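Alpha/beta hydrolase fold protein (Chitinophaga pinensis, PDB 4PW0) is probably a hydrolase of the alpha/beta hydrolase superfamily, although its substrate has not been established. Local coordinates at residues A[51-56]-A[264-269]; A[255-260]-A[270-275]. All blocks are in the same frame, centred on the assembly; numbering follows the deposited sequence. Where two conformers were deposited one is given.

Interaction 1: A[51-56]-A[264-269]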
loop_
_atom_site.group_PDB
_atom_site.type_symbol
_atom_site.label_atom_id
_atom_site.label_comp_id
_atom_site.label_asym_id
_atom_site.label_seq_id
_atom_site.Cartn_x
_atom_site.Cartn_y
_atom_site.Cartn_z
ATOM N N ASN A 51 -16.506 -14.809 -11.905
ATOM C CA ASN A 51 -16.074 -14.502 -10.519
ATOM C C ASN A 51 -15.193 -13.284 -10.439
ATOM O O ASN A 51 -14.856 -12.810 -9.349
ATOM C CB ASN A 51 -15.386 -15.712 -9.927
ATOM C CG ASN A 51 -16.367 -16.839 -9.674
ATOM O OD1 ASN A 51 -16.553 -17.761 -10.486
ATOM N ND2 ASN A 51 -17.083 -16.729 -8.539
ATOM N N TRP A 52 -14.770 -12.727 -11.591
ATOM C CA TRP A 52 -14.083 -11.454 -11.595
ATOM C C TRP A 52 -15.030 -10.320 -11.213
ATOM O O TRP A 52 -16.168 -10.274 -11.701
ATOM C CB TRP A 52 -13.415 -11.161 -12.948
ATOM C CG TRP A 52 -12.247 -12.036 -13.240
ATOM C CD1 TRP A 52 -12.202 -13.093 -14.138
ATOM C CD2 TRP A 52 -10.957 -11.966 -12.644
ATOM N NE1 TRP A 52 -10.971 -13.699 -14.095
ATOM C CE2 TRP A 52 -10.177 -13.005 -13.214
ATOM C CE3 TRP A 52 -10.364 -11.129 -11.688
ATOM C CZ2 TRP A 52 -8.867 -13.262 -12.804
ATOM C CZ3 TRP A 52 -9.063 -11.364 -11.311
ATOM C CH2 TRP A 52 -8.325 -12.432 -11.864
ATOM N N ASP A 53 -14.542 -9.388 -10.409
ATOM C CA ASP A 53 -15.332 -8.252 -9.949
ATOM C C ASP A 53 -15.393 -7.248 -11.094
ATOM O O ASP A 53 -14.359 -6.739 -11.531
ATOM C CB ASP A 53 -14.613 -7.648 -8.754
ATOM C CG ASP A 53 -15.347 -6.524 -8.081
ATOM O OD1 ASP A 53 -16.338 -5.958 -8.641
ATOM O OD2 ASP A 53 -14.915 -6.217 -6.929
ATOM N N PRO A 54 -16.633 -6.962 -11.581
ATOM C CA PRO A 54 -16.718 -5.964 -12.654
ATOM C C PRO A 54 -16.166 -4.589 -12.315
ATOM O O PRO A 54 -15.621 -3.923 -13.190
ATOM C CB PRO A 54 -18.230 -5.860 -12.920
ATOM C CG PRO A 54 -18.905 -6.374 -11.725
ATOM C CD PRO A 54 -17.963 -7.407 -11.112
ATOM N N LEU A 55 -16.190 -4.178 -11.041
ATOM C CA LEU A 55 -15.553 -2.906 -10.733
ATOM C C LEU A 55 -14.064 -2.904 -11.021
ATOM O O LEU A 55 -13.484 -1.908 -11.433
ATOM C CB LEU A 55 -15.771 -2.497 -9.276
ATOM C CG LEU A 55 -17.020 -1.757 -8.944
ATOM C CD1 LEU A 55 -17.105 -1.374 -7.496
ATOM C CD2 LEU A 55 -17.182 -0.517 -9.811
ATOM N N ILE A 56 -13.436 -4.063 -10.784
ATOM C CA ILE A 56 -12.020 -4.169 -10.985
ATOM C C ILE A 56 -11.673 -4.330 -12.452
ATOM O O ILE A 56 -10.789 -3.628 -12.984
ATOM C CB ILE A 56 -11.465 -5.323 -10.132
ATOM C CG1 ILE A 56 -11.683 -4.980 -8.643
ATOM C CG2 ILE A 56 -9.999 -5.514 -10.441
ATOM C CD1 ILE A 56 -11.226 -6.064 -7.678
ATOM N N SER A 264 -9.577 -9.468 -0.095
ATOM C CA SER A 264 -9.262 -8.073 0.117
ATOM C C SER A 264 -9.713 -7.116 -1.004
ATOM O O SER A 264 -10.331 -6.073 -0.755
ATOM C CB SER A 264 -7.731 -7.919 0.331
ATOM O OG SER A 264 -6.999 -8.305 -0.809
ATOM N N PHE A 265 -9.355 -7.438 -2.242
ATOM C CA PHE A 265 -9.666 -6.534 -3.348
ATOM C C PHE A 265 -11.164 -6.488 -3.689
ATOM O O PHE A 265 -11.622 -5.499 -4.235
ATOM C CB PHE A 265 -8.769 -6.715 -4.577
ATOM C CG PHE A 265 -8.953 -7.930 -5.441
ATOM C CD1 PHE A 265 -9.667 -9.050 -5.102
ATOM C CD2 PHE A 265 -8.322 -7.918 -6.694
ATOM C CE1 PHE A 265 -9.793 -10.149 -5.960
ATOM C CE2 PHE A 265 -8.442 -9.016 -7.531
ATOM C CZ PHE A 265 -9.180 -10.108 -7.188
ATOM N N TYR A 266 -11.929 -7.520 -3.317
ATOM C CA TYR A 266 -13.388 -7.456 -3.400
ATOM C C TYR A 266 -13.935 -6.522 -2.358
ATOM O O TYR A 266 -14.975 -5.867 -2.564
ATOM C CB TYR A 266 -13.986 -8.806 -3.147
ATOM C CG TYR A 266 -13.823 -9.898 -4.155
ATOM C CD1 TYR A 266 -14.034 -9.664 -5.512
ATOM C CD2 TYR A 266 -13.689 -11.199 -3.741
ATOM C CE1 TYR A 266 -14.049 -10.722 -6.410
ATOM C CE2 TYR A 266 -13.668 -12.260 -4.625
ATOM C CZ TYR A 266 -13.875 -12.010 -5.979
ATOM O OH TYR A 266 -13.895 -13.097 -6.844
ATOM N N GLN A 267 -13.268 -6.452 -1.201
ATOM C CA GLN A 267 -13.732 -5.575 -0.130
ATOM C C GLN A 267 -13.535 -4.117 -0.460
ATOM O O GLN A 267 -14.385 -3.274 -0.102
ATOM C CB GLN A 267 -13.070 -5.947 1.188
ATOM C CG GLN A 267 -13.621 -5.132 2.355
ATOM C CD GLN A 267 -13.392 -5.818 3.697
ATOM O OE1 GLN A 267 -13.368 -7.033 3.797
ATOM N NE2 GLN A 267 -13.214 -5.021 4.724
ATOM N N TYR A 268 -12.418 -3.779 -1.134
ATOM C CA TYR A 268 -12.074 -2.413 -1.463
ATOM C C TYR A 268 -11.672 -2.315 -2.950
ATOM O O TYR A 268 -10.529 -2.035 -3.291
ATOM C CB TYR A 268 -10.919 -1.911 -0.600
ATOM C CG TYR A 268 -11.196 -1.988 0.900
ATOM C CD1 TYR A 268 -12.105 -1.142 1.512
ATOM C CD2 TYR A 268 -10.530 -2.902 1.683
ATOM C CE1 TYR A 268 -12.341 -1.244 2.877
ATOM C CE2 TYR A 268 -10.733 -2.993 3.059
ATOM C CZ TYR A 268 -11.628 -2.151 3.669
ATOM O OH TYR A 268 -11.878 -2.213 5.038
ATOM N N PRO A 269 -12.624 -2.556 -3.845
ATOM C CA PRO A 269 -12.286 -2.633 -5.250
ATOM C C PRO A 269 -11.819 -1.309 -5.843
ATOM O O PRO A 269 -10.955 -1.304 -6.735
ATOM C CB PRO A 269 -13.596 -3.123 -5.895
ATOM C CG PRO A 269 -14.689 -2.611 -4.967
ATOM C CD PRO A 269 -14.058 -2.830 -3.594
HETATM O O HOH W 1 -15.658 -15.401 -6.367
#
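Tyr266 reaches from the short helix 264-267 to the loop that leads into helix 54-61, ending on the backbone of Asn51. Its CG stands anti to the carbonyl carbon (chi1 -70°). The ring runs past Asp53, whose CB lies in the ring plane, 3.9 Å from both Tyr266 CD1 and CE1. Tyr266 CD1 also skirts Asp53 OD2. At the tip, Tyr266 OH donates to Asn51 O over 2.7 Å, with a C=O...donor angle of 151°, and accepts from a water that Asn51 ND2 also holds; Asn51 OD1 accepts from Thr48 N. A phenylalanine here would probably leave Asn51 O without this donor and the water without one of its two partners. In this alpha/beta hydrolase-fold protein helix 264-267 comes just after the histidine of a probable Ser-His-Asp triad, so the contact joins that region to the start of helix 54-61. Asp53 caps that helix, its OD1 accepting from Leu55 N at 3.0 Å, while OD2 forms a salt bridge with Arg183 and lies 3.5 Å from Pro269 CB. Ile56 CD1 sits over one face of Phe265, offset toward the rim and 3.9 Å from the ring centroid; Leu55 CD1 meets Pro269 CG at 3.7 Å.

Interaction 2: A[255-260]-A[270-275]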
loop_
_atom_site.group_PDB
_atom_site.type_symbol
_atom_site.label_atom_id
_atom_site.label_comp_id
_atom_site.label_asym_id
_atom_site.label_seq_id
_atom_site.Cartn_x
_atom_site.Cartn_y
_atom_site.Cartn_z
ATOM N N SER A 255 0.664 -3.530 -0.256
ATOM C CA SER A 255 -0.506 -2.853 0.323
ATOM C C SER A 255 -1.289 -3.849 1.168
ATOM O O SER A 255 -1.644 -4.919 0.669
ATOM C CB SER A 255 -1.435 -2.357 -0.816
ATOM O OG SER A 255 -0.984 -1.179 -1.508
ATOM N N LEU A 256 -1.547 -3.497 2.427
ATOM C CA LEU A 256 -2.446 -4.278 3.261
ATOM C C LEU A 256 -3.692 -3.452 3.585
ATOM O O LEU A 256 -3.612 -2.264 3.939
ATOM C CB LEU A 256 -1.799 -4.729 4.564
ATOM C CG LEU A 256 -0.535 -5.551 4.462
ATOM C CD1 LEU A 256 -0.049 -5.944 5.845
ATOM C CD2 LEU A 256 -0.745 -6.759 3.588
ATOM N N TYR A 257 -4.841 -4.116 3.442
ATOM C CA TYR A 257 -6.148 -3.459 3.591
ATOM C C TYR A 257 -6.831 -3.829 4.921
ATOM O O TYR A 257 -6.747 -4.977 5.347
ATOM C CB TYR A 257 -7.088 -3.797 2.415
ATOM C CG TYR A 257 -6.621 -3.379 1.033
ATOM C CD1 TYR A 257 -5.601 -2.473 0.831
ATOM C CD2 TYR A 257 -7.288 -3.864 -0.094
ATOM C CE1 TYR A 257 -5.204 -2.062 -0.448
ATOM C CE2 TYR A 257 -6.898 -3.477 -1.348
ATOM C CZ TYR A 257 -5.885 -2.612 -1.542
ATOM O OH TYR A 257 -5.528 -2.250 -2.843
ATOM N N PRO A 258 -7.490 -2.858 5.549
ATOM C CA PRO A 258 -7.960 -3.078 6.938
ATOM C C PRO A 258 -9.198 -3.932 7.047
ATOM O O PRO A 258 -10.108 -3.885 6.189
ATOM C CB PRO A 258 -8.264 -1.658 7.405
ATOM C CG PRO A 258 -8.566 -0.883 6.145
ATOM C CD PRO A 258 -7.607 -1.459 5.123
ATOM N N ASP A 259 -9.257 -4.681 8.146
ATOM C CA ASP A 259 -10.452 -5.474 8.510
ATOM C C ASP A 259 -10.961 -6.273 7.322
ATOM O O ASP A 259 -12.167 -6.279 7.027
ATOM C CB ASP A 259 -11.556 -4.621 9.118
ATOM C CG ASP A 259 -12.652 -5.475 9.769
ATOM O OD1 ASP A 259 -12.329 -6.557 10.282
ATOM O OD2 ASP A 259 -13.789 -4.978 9.714
ATOM N N ALA A 260 -10.032 -6.990 6.690
ATOM C CA ALA A 260 -10.293 -7.695 5.456
ATOM C C ALA A 260 -9.588 -9.034 5.464
ATOM O O ALA A 260 -8.770 -9.315 6.349
ATOM C CB ALA A 260 -9.873 -6.832 4.287
ATOM N N GLU A 270 -12.398 -0.191 -5.422
ATOM C CA GLU A 270 -11.965 1.086 -5.959
ATOM C C GLU A 270 -10.565 1.513 -5.469
ATOM O O GLU A 270 -9.755 2.084 -6.219
ATOM C CB GLU A 270 -13.009 2.157 -5.692
ATOM C CG GLU A 270 -14.275 1.883 -6.481
ATOM C CD GLU A 270 -15.207 3.056 -6.573
ATOM O OE1 GLU A 270 -15.372 3.783 -5.576
ATOM O OE2 GLU A 270 -15.783 3.221 -7.664
ATOM N N LEU A 271 -10.257 1.154 -4.215
ATOM C CA LEU A 271 -8.913 1.362 -3.692
ATOM C C LEU A 271 -7.914 0.522 -4.535
ATOM O O LEU A 271 -6.857 0.998 -4.952
ATOM C CB LEU A 271 -8.863 0.942 -2.239
ATOM C CG LEU A 271 -7.528 0.942 -1.524
ATOM C CD1 LEU A 271 -6.873 2.303 -1.521
ATOM C CD2 LEU A 271 -7.692 0.402 -0.092
ATOM N N PHE A 272 -8.280 -0.741 -4.736
ATOM C CA PHE A 272 -7.414 -1.629 -5.532
ATOM C C PHE A 272 -7.165 -1.078 -6.932
ATOM O O PHE A 272 -6.037 -1.073 -7.407
ATOM C CB PHE A 272 -8.017 -3.031 -5.599
ATOM C CG PHE A 272 -7.217 -3.971 -6.444
ATOM C CD1 PHE A 272 -6.060 -4.530 -5.957
ATOM C CD2 PHE A 272 -7.594 -4.260 -7.745
ATOM C CE1 PHE A 272 -5.301 -5.384 -6.727
ATOM C CE2 PHE A 272 -6.817 -5.103 -8.527
ATOM C CZ PHE A 272 -5.673 -5.673 -8.033
ATOM N N VAL A 273 -8.244 -0.664 -7.606
ATOM C CA VAL A 273 -8.079 -0.102 -8.960
ATOM C C VAL A 273 -7.182 1.121 -8.937
ATOM O O VAL A 273 -6.281 1.266 -9.766
ATOM C CB VAL A 273 -9.437 0.213 -9.588
ATOM C CG1 VAL A 273 -9.261 1.042 -10.848
ATOM C CG2 VAL A 273 -10.198 -1.063 -9.879
ATOM N N SER A 274 -7.408 2.024 -7.971
ATOM C CA SER A 274 -6.592 3.234 -7.895
ATOM C C SER A 274 -5.105 2.931 -7.739
ATOM O O SER A 274 -4.230 3.476 -8.438
ATOM C CB SER A 274 -7.060 4.103 -6.766
ATOM O OG SER A 274 -6.232 5.256 -6.662
ATOM N N GLN A 275 -4.835 1.994 -6.847
ATOM C CA GLN A 275 -3.435 1.619 -6.605
ATOM C C GLN A 275 -2.800 0.911 -7.784
ATOM O O GLN A 275 -1.628 1.209 -8.144
ATOM C CB GLN A 275 -3.343 0.756 -5.357
ATOM C CG GLN A 275 -3.675 1.498 -4.107
ATOM C CD GLN A 275 -3.363 0.695 -2.872
ATOM O OE1 GLN A 275 -3.371 -0.512 -2.888
ATOM N NE2 GLN A 275 -3.132 1.434 -1.756
HETATM O O HOH W 2 -1.776 0.479 0.395
#
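Tyr257 and Ser255, on the outermost strand of this chain's sheet, both turn their hydroxyls to one amide oxygen on the C-terminal helix, Gln275 OE1. Tyr257 OH and Ser255 OG each donate to Gln275 OE1 over 2.8 Å, and the two reach the oxygen from opposite faces of the amide plane, each well above it. Ser255 was modelled in two conformers, so its bond belongs to the one described here. In that conformer a water donates to Ser255 OG and accepts from Gln275 NE2 at 2.7 Å, bridging the serine hydroxyl and the amide nitrogen.

The apolar part is built on Tyr257. Leu271 CD2 makes a CH-pi contact with one face of the ring, 3.7 Å from the centroid and 17° off the normal. Leu271 CG stands anti to the backbone N (chi1 174°), and its side chain meets the tyrosine tip to tip. Tyr257 OH also lies 3.3 Å from Phe272 CA.

The backbones run nearly antiparallel, at 170° and 11.1 Å between the short segment axes: helix 269-282, which follows strand 252-257 after the short helix 264-267, packs back against it. Ser255 and Leu256 also pair with an antiparallel strand of the second subunit, extending the sheet.

The tyrosine bond alone would favour the modelled orientation of the buried Gln275 amide, and in the serine conformer described the second hydroxyl and the water probably fix it further against flipping.

Both contacts are buried, and they illustrate how one run of chain can serve two neighbourhoods. The centre of interaction 1 lies about 11 Å from that of the chain, that of interaction 2 about 15 Å, close to where the second subunit continues the sheet. The first joins two parts distant in sequence, through a tyrosine bond to a main-chain carbonyl and a patch of aliphatic and aromatic groups; the second joins neighbours in sequence, through side-chain polar groups that converge on one amide. The centres of interactions 1 and 2 are about 10 Å apart. Tyr268 and Gln267 tie them together through probable hydrogen bonds to the carbonyl oxygens of Pro258 and Asp259, and Phe265 meets Phe272 edge-to-face.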